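Local coordinates for protein Hep_Hag family (Burkholderia pseudomallei, PDB 3S6L) that forms the YadA-like head domain of the trimeric autotransporter adhesin BoaA, which probably mediates attachment of the bacterium to host cells, at the interface of chains A and B. Sequence-based numbering; all coordinates share one arbitrary frame. Chains: chain A/B, Hep_Hag family.

Contacts 1 and 2 lie between the same two chains, A and B, of the trimer, their C-alpha centres about 28 Å apart, with no residue in common. Contact 2 belongs to the regular part of the left-handed beta-roll, where waters bridge A to B and a ladder of hydrogen-bonded glutamine amides runs along successive turns of B. Contact 1 lies toward the C-terminal end, where an arginine grips an asparagine and a parallel beta bridge pairs strand 135-137 of A with strand 146-148 of B. The chains thus pass from water-mediated packing to direct hydrogen bonding through backbone and side chain.

Contact 1: the interface of chains A and B. Residues chain A 120, 134-136; chain B 138, 144-146.
The guanidinium of B:Arg145 meets A:Asn120 along its edge, with the backbone oxygen A:Asn120 O lying in its plane and B:Phe138 C at the edge as well. The grip is side-on: B:Arg145 NE donates to A:Asn120 O at 2.8 Å, while B:Arg145 NH2 reaches the side-chain amide oxygen A:Asn120 OD1 at 2.9 Å. Both donors stand above the planes of the carbonyls they meet, and the amide and guanidinium planes are turned 48° apart. With CG of A:Asn120 anti to its backbone N (chi1 -153°), the amide swings toward the arginine. A:Asn120 ND2 gives a 2.6 Å hydrogen bond to A:Asn134 OD1, in the plane of that carbonyl, which fixes the amide's rotation. On the arginine's other terminal nitrogen, B:Arg145 NH1 donates to B:Phe138 O at 2.8 Å, tying the group back to its own chain.

Closer to the backbone, A:Val136 CG2 packs against B:Arg145 CD at 3.8 Å. A:Val136 and B:Phe138 side chains cross at about a right angle, and the two valine methyls sit over the rim of the ring near CD1, obliquely above the plane. Two backbone bonds then pair the chains, B:Arg146 N to A:Asn134 O at 3.3 Å and A:Val136 N to B:Arg146 O at 2.7 Å. They flank A:Ser135 and make its parallel bridge to B:Arg146, near the C-terminal end of the head, so that B appears to continue the sheet of A.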
ATOM      1  N   ASN A 120      12.701   4.165  11.104  1.00 23.28           N
ATOM      2  CA  ASN A 120      13.318   3.684   9.881  1.00 22.99           C
ATOM      3  C   ASN A 120      13.143   2.177   9.645  1.00 21.75           C
ATOM      4  O   ASN A 120      13.957   1.540   8.946  1.00 20.13           O
ATOM      5  CB  ASN A 120      14.814   4.075   9.847  1.00 23.86           C
ATOM      6  CG  ASN A 120      15.349   4.223   8.427  1.00 27.38           C
ATOM      7  OD1 ASN A 120      14.676   4.803   7.542  1.00 28.41           O
ATOM      8  ND2 ASN A 120      16.568   3.702   8.194  1.00 27.06           N
ATOM      9  N   ASN A 134      16.025   0.497  11.661  1.00 24.77           N
ATOM     10  CA  ASN A 134      16.738   0.234  10.398  1.00 25.36           C
ATOM     11  C   ASN A 134      16.666  -1.230  10.001  1.00 24.61           C
ATOM     12  O   ASN A 134      17.627  -1.807   9.545  1.00 25.21           O
ATOM     13  CB  ASN A 134      18.212   0.662  10.474  1.00 26.00           C
ATOM     14  CG  ASN A 134      18.383   2.095  10.985  1.00 29.32           C
ATOM     15  OD1 ASN A 134      17.833   3.043  10.415  1.00 29.06           O
ATOM     16  ND2 ASN A 134      19.153   2.253  12.077  1.00 30.28           N
ATOM     17  N   SER A 135      15.513  -1.823  10.189  1.00 24.04           N
ATOM     18  CA  SER A 135      15.339  -3.214   9.885  1.00 24.64           C
ATOM     19  C   SER A 135      13.977  -3.429   9.212  1.00 24.08           C
ATOM     20  O   SER A 135      13.069  -2.584   9.299  1.00 23.50           O
ATOM     21  CB  SER A 135      15.429  -4.011  11.188  1.00 25.04           C
ATOM     22  OG  SER A 135      14.219  -3.871  11.895  1.00 28.23           O
ATOM     23  N   VAL A 136      13.840  -4.559   8.538  1.00 23.39           N
ATOM     24  CA  VAL A 136      12.584  -4.899   7.870  1.00 22.63           C
ATOM     25  C   VAL A 136      12.162  -6.246   8.407  1.00 22.91           C
ATOM     26  O   VAL A 136      12.883  -7.216   8.213  1.00 24.26           O
ATOM     27  CB  VAL A 136      12.763  -4.974   6.347  1.00 22.23           C
ATOM     28  CG1 VAL A 136      11.466  -5.376   5.682  1.00 22.59           C
ATOM     29  CG2 VAL A 136      13.244  -3.647   5.814  1.00 19.31           C
TER
ATOM     30  N   PHE B 138      15.821  -2.728  -0.188  1.00 21.74           N
ATOM     31  CA  PHE B 138      15.353  -2.368   1.139  1.00 21.26           C
ATOM     32  C   PHE B 138      16.054  -1.136   1.699  1.00 21.75           C
ATOM     33  O   PHE B 138      16.005  -0.876   2.910  1.00 22.87           O
ATOM     34  CB  PHE B 138      15.491  -3.557   2.084  1.00 21.70           C
ATOM     35  CG  PHE B 138      14.689  -4.739   1.665  1.00 20.68           C
ATOM     36  CD1 PHE B 138      13.350  -4.846   2.036  1.00 19.28           C
ATOM     37  CD2 PHE B 138      15.255  -5.728   0.878  1.00 21.54           C
ATOM     38  CE1 PHE B 138      12.591  -5.946   1.667  1.00 20.11           C
ATOM     39  CE2 PHE B 138      14.516  -6.833   0.484  1.00 22.12           C
ATOM     40  CZ  PHE B 138      13.161  -6.946   0.878  1.00 20.39           C
ATOM     41  N   GLU B 144      21.501   0.664   4.291  1.00 25.93           N
ATOM     42  CA  GLU B 144      20.974  -0.670   4.129  1.00 25.18           C
ATOM     43  C   GLU B 144      20.121  -1.011   5.364  1.00 24.57           C
ATOM     44  O   GLU B 144      20.268  -0.379   6.406  1.00 24.54           O
ATOM     45  CB  GLU B 144      22.133  -1.669   3.978  1.00 25.18           C
ATOM     46  CG  GLU B 144      23.026  -1.433   2.741  1.00 26.52           C
ATOM     47  CD  GLU B 144      24.186  -0.445   2.974  1.00 27.33           C
ATOM     48  OE1 GLU B 144      24.406  -0.013   4.133  1.00 27.60           O
ATOM     49  OE2 GLU B 144      24.873  -0.103   1.986  1.00 27.49           O
ATOM     50  N   ARG B 145      19.223  -1.988   5.228  1.00 23.61           N
ATOM     51  CA  ARG B 145      18.356  -2.432   6.335  1.00 23.37           C
ATOM     52  C   ARG B 145      18.526  -3.943   6.503  1.00 23.74           C
ATOM     53  O   ARG B 145      18.746  -4.670   5.523  1.00 23.98           O
ATOM     54  CB  ARG B 145      16.877  -2.087   6.087  1.00 22.37           C
ATOM     55  CG  ARG B 145      16.550  -0.601   6.219  1.00 21.78           C
ATOM     56  CD  ARG B 145      15.042  -0.386   6.313  1.00 21.33           C
ATOM     57  NE  ARG B 145      14.627   1.028   6.311  1.00 20.41           N
ATOM     58  CZ  ARG B 145      14.468   1.784   5.222  1.00 19.46           C
ATOM     59  NH1 ARG B 145      14.708   1.291   4.004  1.00 18.62           N
ATOM     60  NH2 ARG B 145      14.073   3.049   5.352  1.00 19.70           N
ATOM     61  N   ARG B 146      18.486  -4.384   7.747  1.00 23.50           N
ATOM     62  CA  ARG B 146      18.595  -5.800   8.104  1.00 24.51           C
ATOM     63  C   ARG B 146      17.214  -6.416   7.846  1.00 23.13           C
ATOM     64  O   ARG B 146      16.208  -5.761   8.058  1.00 23.19           O
ATOM     65  CB  ARG B 146      18.928  -5.878   9.616  1.00 24.80           C
ATOM     66  CG  ARG B 146      19.900  -6.959  10.045  1.00 28.70           C
ATOM     67  CD  ARG B 146      19.903  -7.209  11.589  1.00 28.82           C
ATOM     68  NE  ARG B 146      19.600  -5.999  12.368  1.00 31.30           N
ATOM     69  CZ  ARG B 146      18.847  -5.999  13.466  1.00 32.08           C
ATOM     70  NH1 ARG B 146      18.314  -7.121  13.937  1.00 31.57           N
ATOM     71  NH2 ARG B 146      18.626  -4.877  14.102  1.00 34.45           N
TER

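Contact 2: the interface of chains A and B. Residues chain A 36, 38, 50, 52, 64, 66; chain B 55-56, 69-70, 84.
Successive turns of the YadA-type left-handed beta-roll meet here, and the same pattern returns on each: A:Asn36, A:Asp50 and A:His64 face B:Gln56, B:Gln70 and B:Gln84, with the hydroxyls of A:Thr38, A:Thr52 and A:Thr66 lining a row of waters. The polar link across the chains runs through water. Water 2 joins A:Asn36 O and A:Thr38 OG1 to the backbone N of B:Gln56, which lies 2.9 Å from it. Water 3 does the same for A:Asp50 O, A:Thr52 OG1 and B:Gln70 N, and water 1 for A:His64 O, A:Thr66 OG1 and B:Gln84 N, the last at 2.8 Å and nearly straight (175° at H). A:Thr52 OG1 also meets water 2 at 3.0 Å, and A:Thr66 OG1 meets water 3, knitting the three waters and three hydroxyls into one continuous chain. Each threonine keeps OG1 beside its backbone N, anti to the carbonyl carbon (A:Thr52, chi1 -58°), which turns the hydroxyl toward the waters.

The glutamines form a ladder of their own. B:Gln70 NE2 donates to B:Gln56 OE1 at 2.8 Å, nearly along the C=O axis, and B:Gln84 NE2 donates to B:Gln70 OE1 at 3.2 Å. These bonds hold the amides in register, and chain A side chains lie against them. The A:Asn36 amide stacks on that of B:Gln56 with planes 19° apart, A:Asn36 CG 3.3 Å from B:Gln56 OE1. The A:Asp50 carboxylate slants across B:Gln70. The A:His64 side chain lies beside that of B:Gln84, pointing the same way, its ring steeply turned to the amide and A:His64 CD2 3.6 Å from B:Gln84 CD. A:Asp50 and A:His64 also bind a zinc ion, perhaps from the crystallisation medium.

In the fold, the threonines begin strands 38-40, 52-54 and 66-68 of A, and B:Gly55-B:Gln56, B:Gly69-B:Gln70 and B:Gln84 come from consecutive turns of B, toward the N-terminal end of the head.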
ATOM      1  N   ASN A  36      -5.899  23.029   0.294  1.00 23.11           N
ATOM      2  CA  ASN A  36      -5.895  21.880  -0.609  1.00 22.39           C
ATOM      3  C   ASN A  36      -6.300  20.595   0.117  1.00 21.53           C
ATOM      4  O   ASN A  36      -5.782  19.524  -0.138  1.00 20.51           O
ATOM      5  CB  ASN A  36      -4.532  21.728  -1.280  1.00 22.39           C
ATOM      6  CG  ASN A  36      -4.197  22.882  -2.193  1.00 23.99           C
ATOM      7  OD1 ASN A  36      -5.084  23.577  -2.693  1.00 27.20           O
ATOM      8  ND2 ASN A  36      -2.915  23.096  -2.419  1.00 22.12           N
ATOM      9  N   THR A  38      -9.117  17.673   1.559  1.00 20.17           N
ATOM     10  CA  THR A  38     -10.294  16.946   1.108  1.00 19.84           C
ATOM     11  C   THR A  38     -10.679  16.031   2.231  1.00 20.09           C
ATOM     12  O   THR A  38      -9.844  15.352   2.832  1.00 20.02           O
ATOM     13  CB  THR A  38     -10.011  16.153  -0.186  1.00 19.82           C
ATOM     14  OG1 THR A  38      -9.385  17.018  -1.125  1.00 18.45           O
ATOM     15  CG2 THR A  38     -11.282  15.603  -0.793  1.00 19.56           C
ATOM     16  N   ASP A  50      -2.584  20.303   2.692  1.00 23.75           N
ATOM     17  CA  ASP A  50      -2.536  19.336   1.575  1.00 22.78           C
ATOM     18  C   ASP A  50      -2.983  17.936   2.044  1.00 21.87           C
ATOM     19  O   ASP A  50      -2.426  16.913   1.656  1.00 21.59           O
ATOM     20  CB  ASP A  50      -1.124  19.298   0.934  1.00 23.64           C
ATOM     21  CG  ASP A  50      -0.707  20.654   0.278  1.00 27.01           C
ATOM     22  OD1 ASP A  50      -1.555  21.553   0.172  1.00 29.69           O
ATOM     23  OD2 ASP A  50       0.466  20.839  -0.154  1.00 31.23           O
ATOM     24  N   THR A  52      -5.692  14.717   3.063  1.00 18.68           N
ATOM     25  CA  THR A  52      -6.792  14.005   2.404  1.00 18.35           C
ATOM     26  C   THR A  52      -7.322  12.928   3.334  1.00 18.28           C
ATOM     27  O   THR A  52      -6.575  12.045   3.746  1.00 18.84           O
ATOM     28  CB  THR A  52      -6.321  13.354   1.093  1.00 18.45           C
ATOM     29  OG1 THR A  52      -5.778  14.354   0.210  1.00 18.13           O
ATOM     30  CG2 THR A  52      -7.463  12.610   0.398  1.00 18.02           C
ATOM     31  N   HIS A  64       0.533  17.242   4.701  1.00 20.30           N
ATOM     32  CA  HIS A  64       0.756  16.255   3.615  1.00 20.69           C
ATOM     33  C   HIS A  64       0.354  14.821   4.028  1.00 19.46           C
ATOM     34  O   HIS A  64       0.980  13.851   3.623  1.00 19.02           O
ATOM     35  CB  HIS A  64       2.210  16.348   3.100  1.00 20.31           C
ATOM     36  CG  HIS A  64       2.611  17.753   2.774  1.00 24.61           C
ATOM     37  ND1 HIS A  64       3.310  18.549   3.654  1.00 27.19           N
ATOM     38  CD2 HIS A  64       2.297  18.545   1.721  1.00 25.61           C
ATOM     39  CE1 HIS A  64       3.463  19.752   3.130  1.00 28.93           C
ATOM     40  NE2 HIS A  64       2.836  19.785   1.969  1.00 28.59           N
ATOM     41  N   THR A  66      -2.454  11.542   4.554  1.00 16.88           N
ATOM     42  CA  THR A  66      -3.515  10.907   3.812  1.00 16.98           C
ATOM     43  C   THR A  66      -4.119   9.799   4.690  1.00 16.53           C
ATOM     44  O   THR A  66      -3.433   8.875   5.117  1.00 16.47           O
ATOM     45  CB  THR A  66      -2.962  10.369   2.460  1.00 17.37           C
ATOM     46  OG1 THR A  66      -2.377  11.457   1.738  1.00 18.32           O
ATOM     47  CG2 THR A  66      -4.036   9.744   1.625  1.00 16.30           C
TER
ATOM     48  N   GLY B  55      -8.344  13.864  -3.848  1.00 18.32           N
ATOM     49  CA  GLY B  55      -7.444  14.856  -3.279  1.00 18.03           C
ATOM     50  C   GLY B  55      -7.327  16.034  -4.228  1.00 18.80           C
ATOM     51  O   GLY B  55      -7.594  15.898  -5.437  1.00 18.42           O
ATOM     52  N   GLN B  56      -6.967  17.196  -3.686  1.00 19.10           N
ATOM     53  CA  GLN B  56      -6.838  18.403  -4.506  1.00 20.05           C
ATOM     54  C   GLN B  56      -5.688  18.161  -5.491  1.00 20.64           C
ATOM     55  O   GLN B  56      -4.623  17.604  -5.104  1.00 20.13           O
ATOM     56  CB  GLN B  56      -6.570  19.630  -3.625  1.00 19.99           C
ATOM     57  CG  GLN B  56      -6.751  20.984  -4.329  1.00 22.13           C
ATOM     58  CD  GLN B  56      -5.558  21.378  -5.226  1.00 23.50           C
ATOM     59  OE1 GLN B  56      -4.400  21.021  -4.950  1.00 22.19           O
ATOM     60  NE2 GLN B  56      -5.846  22.151  -6.292  1.00 23.18           N
ATOM     61  N   GLY B  69      -4.618  11.104  -2.838  1.00 17.28           N
ATOM     62  CA  GLY B  69      -3.694  11.945  -2.091  1.00 17.29           C
ATOM     63  C   GLY B  69      -3.561  13.248  -2.857  1.00 17.89           C
ATOM     64  O   GLY B  69      -3.664  13.278  -4.101  1.00 18.13           O
ATOM     65  N   GLN B  70      -3.354  14.334  -2.122  1.00 17.79           N
ATOM     66  CA  GLN B  70      -3.170  15.641  -2.730  1.00 18.57           C
ATOM     67  C   GLN B  70      -1.957  15.640  -3.703  1.00 18.80           C
ATOM     68  O   GLN B  70      -0.883  15.133  -3.370  1.00 18.82           O
ATOM     69  CB  GLN B  70      -2.993  16.694  -1.623  1.00 18.53           C
ATOM     70  CG  GLN B  70      -3.179  18.154  -2.062  1.00 19.55           C
ATOM     71  CD  GLN B  70      -1.972  18.748  -2.802  1.00 23.09           C
ATOM     72  OE1 GLN B  70      -0.823  18.475  -2.453  1.00 22.07           O
ATOM     73  NE2 GLN B  70      -2.244  19.609  -3.806  1.00 21.49           N
ATOM     74  N   GLN B  84       0.289  11.711  -0.440  1.00 16.69           N
ATOM     75  CA  GLN B  84       0.462  13.050  -0.981  1.00 17.27           C
ATOM     76  C   GLN B  84       1.720  13.107  -1.853  1.00 17.49           C
ATOM     77  O   GLN B  84       2.824  12.635  -1.467  1.00 17.57           O
ATOM     78  CB  GLN B  84       0.507  14.127   0.129  1.00 17.24           C
ATOM     79  CG  GLN B  84       0.524  15.598  -0.376  1.00 17.05           C
ATOM     80  CD  GLN B  84       1.907  16.074  -0.873  1.00 19.86           C
ATOM     81  OE1 GLN B  84       2.971  15.663  -0.361  1.00 18.58           O
ATOM     82  NE2 GLN B  84       1.894  16.927  -1.901  1.00 20.22           N
TER
HETATM   83  O   HOH W   1       0.203  11.364   2.326  1.00  8.50           O
HETATM   84  O   HOH W   2      -6.723  17.082  -0.749  1.00  8.97           O
HETATM   85  O   HOH W   3      -3.039  14.272   0.814  1.00 14.35           O